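Local coordinates for protein NreA (Staphylococcus aureus subsp. aureus, PDB 6K2H) that probably binds nitrate in a GAF domain and passes its presence on to a nitrate-responsive signalling system, the form here being altered in the nitrate-binding site, at residues Y25-I30 and H45-N50; T69-G74 and Y117-F122; E100-V105 and G123-R128. The protein carries 1 engineered substitution. All blocks are in the same frame, centred on the assembly; numbering follows the deposited sequence.

Contact 1: Y25-I30 and H45-N50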
loop_
_atom_site.group_PDB
_atom_site.type_symbol
_atom_site.label_atom_id
_atom_site.label_comp_id
_atom_site.label_asym_id
_atom_site.label_seq_id
_atom_site.Cartn_x
_atom_site.Cartn_y
_atom_site.Cartn_z
ATOM N N TYR A 25 6.607 11.150 -0.419
ATOM C CA TYR A 25 6.322 10.034 -1.349
ATOM C C TYR A 25 5.708 10.435 -2.635
ATOM O O TYR A 25 4.833 11.306 -2.704
ATOM C CB TYR A 25 5.534 8.918 -0.643
ATOM C CG TYR A 25 6.429 8.018 0.229
ATOM C CD1 TYR A 25 7.200 6.980 -0.329
ATOM C CD2 TYR A 25 6.555 8.244 1.562
ATOM C CE1 TYR A 25 8.004 6.164 0.475
ATOM C CE2 TYR A 25 7.346 7.461 2.377
ATOM C CZ TYR A 25 8.057 6.429 1.863
ATOM O OH TYR A 25 8.845 5.683 2.684
ATOM N N ASP A 26 6.062 9.696 -3.685
ATOM C CA ASP A 26 5.457 9.925 -4.953
ATOM C C ASP A 26 4.017 9.371 -5.003
ATOM O O ASP A 26 3.226 9.778 -5.837
ATOM C CB ASP A 26 6.269 9.289 -6.063
ATOM C CG ASP A 26 7.648 9.964 -6.243
ATOM O OD1 ASP A 26 7.787 11.158 -5.820
ATOM O OD2 ASP A 26 8.581 9.292 -6.753
ATOM N N PHE A 27 3.775 8.333 -4.211
ATOM C CA PHE A 27 2.506 7.626 -4.262
ATOM C C PHE A 27 2.129 7.120 -2.880
ATOM O O PHE A 27 3.003 6.715 -2.050
ATOM C CB PHE A 27 2.690 6.389 -5.191
ATOM C CG PHE A 27 1.462 5.528 -5.317
ATOM C CD1 PHE A 27 0.356 5.966 -6.026
ATOM C CD2 PHE A 27 1.385 4.296 -4.720
ATOM C CE1 PHE A 27 -0.787 5.214 -6.149
ATOM C CE2 PHE A 27 0.223 3.536 -4.836
ATOM C CZ PHE A 27 -0.864 3.999 -5.540
ATOM N N ALA A 28 0.844 7.060 -2.595
ATOM C CA ALA A 28 0.399 6.302 -1.374
ATOM C C ALA A 28 -0.959 5.647 -1.654
ATOM O O ALA A 28 -1.697 6.124 -2.526
ATOM C CB ALA A 28 0.352 7.213 -0.111
ATOM N N ALA A 29 -1.309 4.595 -0.927
ATOM C CA ALA A 29 -2.561 3.905 -1.164
ATOM C C ALA A 29 -3.001 3.239 0.105
ATOM O O ALA A 29 -2.144 2.862 0.945
ATOM C CB ALA A 29 -2.411 2.928 -2.285
ATOM N N ILE A 30 -4.316 3.117 0.276
ATOM C CA ILE A 30 -4.844 2.322 1.411
ATOM C C ILE A 30 -5.700 1.182 0.875
ATOM O O ILE A 30 -6.609 1.413 0.099
ATOM C CB ILE A 30 -5.693 3.218 2.331
ATOM C CG1 ILE A 30 -4.808 4.249 3.053
ATOM C CG2 ILE A 30 -6.419 2.347 3.386
ATOM C CD1 ILE A 30 -5.542 5.436 3.687
ATOM N N HIS A 45 -8.580 1.080 -2.034
ATOM C CA HIS A 45 -9.790 1.910 -1.889
ATOM C C HIS A 45 -9.443 3.387 -2.130
ATOM O O HIS A 45 -10.254 4.113 -2.706
ATOM C CB HIS A 45 -10.456 1.782 -0.496
ATOM C CG HIS A 45 -11.332 0.561 -0.314
ATOM N ND1 HIS A 45 -10.846 -0.723 -0.364
ATOM C CD2 HIS A 45 -12.665 0.440 -0.089
ATOM C CE1 HIS A 45 -11.835 -1.587 -0.223
ATOM N NE2 HIS A 45 -12.947 -0.906 -0.013
ATOM N N TYR A 46 -8.309 3.800 -1.609
ATOM C CA TYR A 46 -7.804 5.202 -1.743
ATOM C C TYR A 46 -6.421 5.233 -2.281
ATOM O O TYR A 46 -5.604 4.390 -1.930
ATOM C CB TYR A 46 -7.838 5.962 -0.405
ATOM C CG TYR A 46 -9.185 6.013 0.228
ATOM C CD1 TYR A 46 -10.092 6.964 -0.147
ATOM C CD2 TYR A 46 -9.565 5.055 1.175
ATOM C CE1 TYR A 46 -11.361 6.998 0.422
ATOM C CE2 TYR A 46 -10.830 5.070 1.745
ATOM C CZ TYR A 46 -11.733 6.013 1.330
ATOM O OH TYR A 46 -12.953 6.020 1.943
ATOM N N VAL A 47 -6.126 6.183 -3.172
ATOM C CA VAL A 47 -4.764 6.358 -3.684
ATOM C C VAL A 47 -4.422 7.855 -3.683
ATOM O O VAL A 47 -5.368 8.714 -3.716
ATOM C CB VAL A 47 -4.519 5.807 -5.112
ATOM C CG1 VAL A 47 -4.660 4.318 -5.210
ATOM C CG2 VAL A 47 -5.378 6.517 -6.127
ATOM N N SER A 48 -3.135 8.190 -3.698
ATOM C CA SER A 48 -2.749 9.645 -3.715
ATOM C C SER A 48 -1.505 9.695 -4.547
ATOM O O SER A 48 -0.634 8.789 -4.444
ATOM C CB SER A 48 -2.514 10.171 -2.320
ATOM O OG SER A 48 -1.982 11.489 -2.365
ATOM N N GLY A 49 -1.412 10.681 -5.431
ATOM C CA GLY A 49 -0.262 10.727 -6.348
ATOM C C GLY A 49 -0.292 9.661 -7.466
ATOM O O GLY A 49 0.713 9.423 -8.139
ATOM N N ASN A 50 -1.441 9.103 -7.722
ATOM C CA ASN A 50 -1.618 8.089 -8.724
ATOM C C ASN A 50 -1.465 8.659 -10.112
ATOM O O ASN A 50 -1.952 9.782 -10.419
ATOM C CB ASN A 50 -2.965 7.371 -8.591
ATOM C CG ASN A 50 -4.165 8.279 -8.780
ATOM O OD1 ASN A 50 -4.320 9.284 -8.065
ATOM N ND2 ASN A 50 -5.017 7.940 -9.710
#

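Contact 2: T69-G74 and Y117-F122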
loop_
_atom_site.group_PDB
_atom_site.type_symbol
_atom_site.label_atom_id
_atom_site.label_comp_id
_atom_site.label_asym_id
_atom_site.label_seq_id
_atom_site.Cartn_x
_atom_site.Cartn_y
_atom_site.Cartn_z
ATOM N N THR A 69 -0.490 -9.849 1.820
ATOM C CA THR A 69 0.541 -10.391 2.690
ATOM C C THR A 69 0.591 -9.630 4.013
ATOM O O THR A 69 0.644 -10.231 5.066
ATOM C CB THR A 69 1.907 -10.378 1.973
ATOM O OG1 THR A 69 1.797 -11.092 0.715
ATOM C CG2 THR A 69 2.987 -10.956 2.796
ATOM N N VAL A 70 0.514 -8.325 3.969
ATOM C CA VAL A 70 0.582 -7.569 5.218
ATOM C C VAL A 70 -0.636 -7.897 6.100
ATOM O O VAL A 70 -0.488 -7.997 7.299
ATOM C CB VAL A 70 0.708 -6.075 4.931
ATOM C CG1 VAL A 70 0.569 -5.241 6.221
ATOM C CG2 VAL A 70 2.042 -5.761 4.280
ATOM N N MET A 71 -1.817 -8.032 5.485
ATOM C CA MET A 71 -3.051 -8.276 6.195
ATOM C C MET A 71 -2.954 -9.602 6.863
ATOM O O MET A 71 -3.424 -9.759 7.973
ATOM C CB MET A 71 -4.265 -8.269 5.256
ATOM C CG MET A 71 -4.508 -6.897 4.724
ATOM S SD MET A 71 -6.096 -6.141 4.805
ATOM C CE MET A 71 -6.598 -6.682 6.423
ATOM N N LYS A 72 -2.347 -10.541 6.199
ATOM C CA LYS A 72 -2.232 -11.885 6.718
ATOM C C LYS A 72 -1.206 -11.969 7.805
ATOM O O LYS A 72 -1.488 -12.545 8.835
ATOM C CB LYS A 72 -1.862 -12.881 5.617
ATOM C CG LYS A 72 -1.571 -14.269 6.197
ATOM C CD LYS A 72 -1.530 -15.370 5.161
ATOM C CE LYS A 72 -1.230 -16.719 5.817
ATOM N NZ LYS A 72 -0.273 -17.536 5.014
ATOM N N THR A 73 -0.017 -11.429 7.582
ATOM C CA THR A 73 1.073 -11.546 8.558
ATOM C C THR A 73 1.055 -10.542 9.655
ATOM O O THR A 73 1.683 -10.760 10.668
ATOM C CB THR A 73 2.458 -11.319 7.905
ATOM O OG1 THR A 73 2.513 -9.998 7.331
ATOM C CG2 THR A 73 2.719 -12.332 6.875
ATOM N N GLY A 74 0.406 -9.396 9.463
ATOM C CA GLY A 74 0.557 -8.313 10.411
ATOM C C GLY A 74 1.910 -7.636 10.531
ATOM O O GLY A 74 2.197 -6.962 11.531
ATOM N N TYR A 117 -6.836 -4.086 9.981
ATOM C CA TYR A 117 -7.981 -3.766 9.167
ATOM C C TYR A 117 -7.620 -3.250 7.794
ATOM O O TYR A 117 -8.458 -3.253 6.879
ATOM C CB TYR A 117 -8.858 -2.759 9.865
ATOM C CG TYR A 117 -8.322 -1.353 9.973
ATOM C CD1 TYR A 117 -8.515 -0.406 8.924
ATOM C CD2 TYR A 117 -7.688 -0.919 11.132
ATOM C CE1 TYR A 117 -8.034 0.917 9.040
ATOM C CE2 TYR A 117 -7.233 0.376 11.235
ATOM C CZ TYR A 117 -7.396 1.272 10.179
ATOM O OH TYR A 117 -6.957 2.544 10.329
ATOM N N GLY A 118 -6.360 -2.893 7.610
ATOM C CA GLY A 118 -5.971 -2.300 6.323
ATOM C C GLY A 118 -4.467 -2.251 6.143
ATOM O O GLY A 118 -3.671 -2.641 7.044
ATOM N N VAL A 119 -4.084 -1.784 4.958
ATOM C CA VAL A 119 -2.687 -1.615 4.621
ATOM C C VAL A 119 -2.461 -0.252 4.052
ATOM O O VAL A 119 -3.165 0.128 3.133
ATOM C CB VAL A 119 -2.183 -2.706 3.654
ATOM C CG1 VAL A 119 -0.700 -2.515 3.382
ATOM C CG2 VAL A 119 -2.468 -4.094 4.225
ATOM N N LEU A 120 -1.504 0.500 4.633
ATOM C CA LEU A 120 -1.040 1.763 4.085
ATOM C C LEU A 120 0.261 1.564 3.307
ATOM O O LEU A 120 1.292 1.077 3.856
ATOM C CB LEU A 120 -0.805 2.774 5.190
ATOM C CG LEU A 120 -0.196 4.086 4.905
ATOM C CD1 LEU A 120 -1.045 4.908 3.959
ATOM C CD2 LEU A 120 0.008 4.875 6.220
ATOM N N LEU A 121 0.199 1.843 2.028
ATOM C CA LEU A 121 1.342 1.651 1.103
ATOM C C LEU A 121 1.907 3.013 0.725
ATOM O O LEU A 121 1.118 3.943 0.393
ATOM C CB LEU A 121 0.897 0.893 -0.114
ATOM C CG LEU A 121 1.942 0.924 -1.233
ATOM C CD1 LEU A 121 3.094 0.115 -0.870
ATOM C CD2 LEU A 121 1.321 0.441 -2.557
ATOM N N PHE A 122 3.226 3.185 0.937
ATOM C CA PHE A 122 3.974 4.366 0.447
ATOM C C PHE A 122 4.843 3.867 -0.692
ATOM O O PHE A 122 5.555 2.836 -0.572
ATOM C CB PHE A 122 4.847 4.963 1.565
ATOM C CG PHE A 122 4.051 5.623 2.663
ATOM C CD1 PHE A 122 3.512 6.886 2.427
ATOM C CD2 PHE A 122 3.952 5.072 3.908
ATOM C CE1 PHE A 122 2.806 7.535 3.444
ATOM C CE2 PHE A 122 3.272 5.723 4.937
ATOM C CZ PHE A 122 2.704 6.960 4.693
#

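Contact 3: E100-V105 and G123-R128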
loop_
_atom_site.group_PDB
_atom_site.type_symbol
_atom_site.label_atom_id
_atom_site.label_comp_id
_atom_site.label_asym_id
_atom_site.label_seq_id
_atom_site.Cartn_x
_atom_site.Cartn_y
_atom_site.Cartn_z
ATOM N N GLU A 100 1.437 1.556 -11.214
ATOM C CA GLU A 100 1.978 2.840 -10.772
ATOM C C GLU A 100 3.506 2.946 -10.903
ATOM O O GLU A 100 4.042 3.930 -10.507
ATOM C CB GLU A 100 1.513 3.108 -9.342
ATOM C CG GLU A 100 0.021 3.398 -9.195
ATOM C CD GLU A 100 -0.407 4.685 -9.926
ATOM O OE1 GLU A 100 0.459 5.611 -10.035
ATOM O OE2 GLU A 100 -1.588 4.775 -10.335
ATOM N N SER A 101 4.143 1.990 -11.569
ATOM C CA SER A 101 5.592 2.009 -11.849
ATOM C C SER A 101 6.380 2.354 -10.602
ATOM O O SER A 101 7.243 3.241 -10.621
ATOM C CB SER A 101 5.957 3.001 -12.972
ATOM O OG SER A 101 5.053 2.853 -14.069
ATOM N N LEU A 102 6.083 1.638 -9.545
ATOM C CA LEU A 102 6.803 1.888 -8.290
ATOM C C LEU A 102 8.152 1.194 -8.251
ATOM O O LEU A 102 8.267 -0.015 -8.604
ATOM C CB LEU A 102 5.917 1.401 -7.147
ATOM C CG LEU A 102 4.505 1.965 -7.052
ATOM C CD1 LEU A 102 3.690 1.446 -5.858
ATOM C CD2 LEU A 102 4.595 3.488 -7.062
ATOM N N THR A 103 9.142 1.955 -7.826
ATOM C CA THR A 103 10.533 1.480 -7.764
ATOM C C THR A 103 10.989 1.175 -6.365
ATOM O O THR A 103 11.991 0.545 -6.200
ATOM C CB THR A 103 11.498 2.434 -8.496
ATOM O OG1 THR A 103 11.406 3.747 -7.930
ATOM C CG2 THR A 103 11.142 2.495 -9.987
ATOM N N ALA A 104 10.268 1.643 -5.351
ATOM C CA ALA A 104 10.495 1.268 -3.929
ATOM C C ALA A 104 9.164 1.356 -3.224
ATOM O O ALA A 104 8.310 2.187 -3.583
ATOM C CB ALA A 104 11.482 2.202 -3.271
ATOM N N VAL A 105 8.964 0.533 -2.213
ATOM C CA VAL A 105 7.703 0.526 -1.466
ATOM C C VAL A 105 7.882 0.203 0.013
ATOM O O VAL A 105 8.818 -0.546 0.397
ATOM C CB VAL A 105 6.601 -0.432 -2.044
ATOM C CG1 VAL A 105 6.172 -0.020 -3.437
ATOM C CG2 VAL A 105 7.070 -1.835 -2.104
ATOM N N GLY A 123 4.792 4.562 -1.816
ATOM C CA GLY A 123 5.601 4.182 -2.972
ATOM C C GLY A 123 6.427 5.290 -3.608
ATOM O O GLY A 123 5.980 6.428 -3.631
ATOM N N GLN A 124 7.629 4.968 -4.055
ATOM C CA GLN A 124 8.444 5.890 -4.853
ATOM C C GLN A 124 8.471 5.470 -6.295
ATOM O O GLN A 124 8.396 4.249 -6.606
ATOM C CB GLN A 124 9.884 5.973 -4.342
ATOM C CG GLN A 124 9.998 6.439 -2.889
ATOM C CD GLN A 124 9.699 7.896 -2.673
ATOM O OE1 GLN A 124 8.715 8.441 -3.187
ATOM N NE2 GLN A 124 10.565 8.573 -1.906
ATOM N N ARG A 125 8.682 6.459 -7.164
ATOM C CA ARG A 125 8.940 6.217 -8.561
ATOM C C ARG A 125 10.337 6.699 -8.917
ATOM O O ARG A 125 10.997 7.382 -8.157
ATOM C CB ARG A 125 7.915 6.984 -9.418
ATOM C CG ARG A 125 6.501 6.443 -9.181
ATOM C CD ARG A 125 5.545 6.869 -10.290
ATOM N NE ARG A 125 4.175 6.666 -9.831
ATOM C CZ ARG A 125 3.440 7.563 -9.169
ATOM N NH1 ARG A 125 3.893 8.797 -8.917
ATOM N NH2 ARG A 125 2.256 7.189 -8.721
ATOM N N ASP A 126 10.789 6.291 -10.081
ATOM C CA ASP A 126 12.006 6.881 -10.757
ATOM C C ASP A 126 13.262 6.669 -9.951
ATOM O O ASP A 126 14.243 7.408 -10.117
ATOM C CB ASP A 126 11.842 8.378 -11.085
ATOM C CG ASP A 126 10.587 8.652 -11.912
ATOM O OD1 ASP A 126 10.489 8.035 -12.997
ATOM O OD2 ASP A 126 9.769 9.511 -11.494
ATOM N N GLY A 127 13.228 5.665 -9.052
ATOM C CA GLY A 127 14.450 5.339 -8.270
ATOM C C GLY A 127 14.667 6.174 -7.058
ATOM O O GLY A 127 15.750 6.092 -6.437
ATOM N N ARG A 128 13.710 6.996 -6.691
ATOM C CA ARG A 128 13.833 7.816 -5.481
ATOM C C ARG A 128 13.827 6.820 -4.305
ATOM O O ARG A 128 12.946 5.976 -4.162
ATOM C CB ARG A 128 12.697 8.823 -5.292
ATOM C CG ARG A 128 12.668 9.998 -6.266
ATOM C CD ARG A 128 11.595 11.029 -5.873
ATOM N NE ARG A 128 11.868 11.510 -4.494
ATOM C CZ ARG A 128 10.992 11.716 -3.514
ATOM N NH1 ARG A 128 11.451 12.054 -2.264
ATOM N NH2 ARG A 128 9.694 11.569 -3.708
HETATM O O HOH W 1 8.956 4.842 -12.013
HETATM O O HOH W 2 12.928 3.889 -5.840
#

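Contact 1: Y25-I30 and H45-N50
Ala28 and Ser48 face each other as an antiparallel hydrogen-bonded pair, with Ala28 N giving to Ser48 O at 2.9 Å and Ser48 N giving back to Ala28 O along a more bent path, 140° at the hydrogen. Two residues on, Ile30 N donates to Tyr46 O at 2.9 Å. Ile30 O accepts two N-H groups: His45 N at 2.9 Å and, weakly, Tyr46 N at 3.4 Å. His45 and Tyr46 opposite the single residue Ile30 make a classic beta bulge. At the non-hydrogen-bonded pair between these rungs, Ala29 CA-H points at Tyr46 O and Val47 CA-H at Ala28 O.

Apolar contacts lie on both faces. On one, Val47 CG1 touches Ala29 CB at 3.9 Å and the ring tip of Phe27, CZ, at 3.8 Å. With CG anti to the backbone N (chi1 178°), the Phe27 ring leans toward 45-50; CB of Asn50 meets its edge at CE1. On the other face Ile30 and Tyr46 touch through their CB atoms.

Strands 27-33 and 42-48 form the first hairpin of the GAF sheet, with 42-48 outermost. The Ala28, Ile30, Tyr46 and Ser48 face packs against helix 10-23, where Ser48 OG bonds to Asp17 and Arg20, while strand 115-124 flanks 27-33 on its other edge.

Contact 2: T69-G74 and Y117-F122
Val119 has CG1 anti to its backbone N (chi1 -178°), which leaves CG2 beside that N, where Val70 and Met71 meet it. Val70 holds the same staggering, and its CB and CG1 each lie 3.8 Å from Val119 CG2. Met71 sends CG anti to its carbonyl carbon (chi1 -68°), then bends at both chi2 and chi3, and the chain folds over onto the strand, toward Tyr117. Its CG presses on Val119 CG2 at 3.5 Å, SD comes to 4.1 Å from Gly118 CA, and CE ends against the backbone of Tyr117, 3.8 Å from Tyr117 C.

Side chains meet here through carbon and sulfur, and no hydrogen bond crosses; the methionine methyl rests on peptide atoms. Tyr117 and Gly118 together face Leu110 in a classic beta bulge. Beyond the two segments, Val70 also packs on Pro109 and Met77, and Met71 on Tyr33.

Helix 65-73 thus lies across strand 115-124, their short segments running at 133° with axes 8.0 Å apart. Such packing of a helix on the antiparallel sheet, on the face away from helix 10-23, is in keeping with the GAF fold.

Contact 3: E100-V105 and G123-R128
Arg125 reaches back along 100-105 to Glu100, its chain extended from CG to NE. NE donates to Glu100 O at 2.8 Å, the acceptor lying almost in the guanidinium plane and the donor in the carbonyl plane. NH2 makes a salt bridge to Glu100 OE1 at 2.7 Å, though the carboxylate and guanidinium planes are turned 59° apart and the hydrogen bond within it is weak, bent to 129°. Arg125 CG and CD lie against the carbonyls of Ser101 and Glu100.

Thr103 works at the turn. With OG1 between the backbone N and carbonyl carbon (chi1 58°), the hydroxyl accepts from Gly127 N at 2.9 Å and shares a water with Arg128 O. It thereby clasps the type I' turn from Arg125 to Arg128; a second water joins Ser101 O to Asp126 N.

Gln124 contributes backbone: its O takes Thr103 N at 2.7 Å and, weakly, Ala104 N at 3.4 Å, so that Thr103 and Ala104 facing Gln124 form a classic beta bulge. Gln124 N donates to Ala104 O at 2.9 Å.

These residues close the open end of the hairpin of strands 104-112 and 115-124. Strand 27-33 borders it through Gly123 and Phe27, Leu102 packs on Leu97 of helix 96-99, and Arg128 pairs with Asp26.

All three contacts belong to one antiparallel sheet. Contact 1 and contact 3 tie neighbouring strands by backbone bonding, each with a classic beta bulge, whereas contact 2 sets a helix on the sheet by van der Waals packing of valine and methionine, with no hydrogen bond across it. Contacts 1 and 2 are buried; contact 3, at the strand ends, is partly exposed and adds a salt bridge and waters. Contacts 2 and 3 use successive parts of strand 115-124, on opposite sides of the chain's centre. That strand also joins contact 1: Ala29 O probably accepts from Leu121 N and Phe27 O from Gly123 N, while Gly49 O probably takes a hydrogen bond from Arg125 NH2.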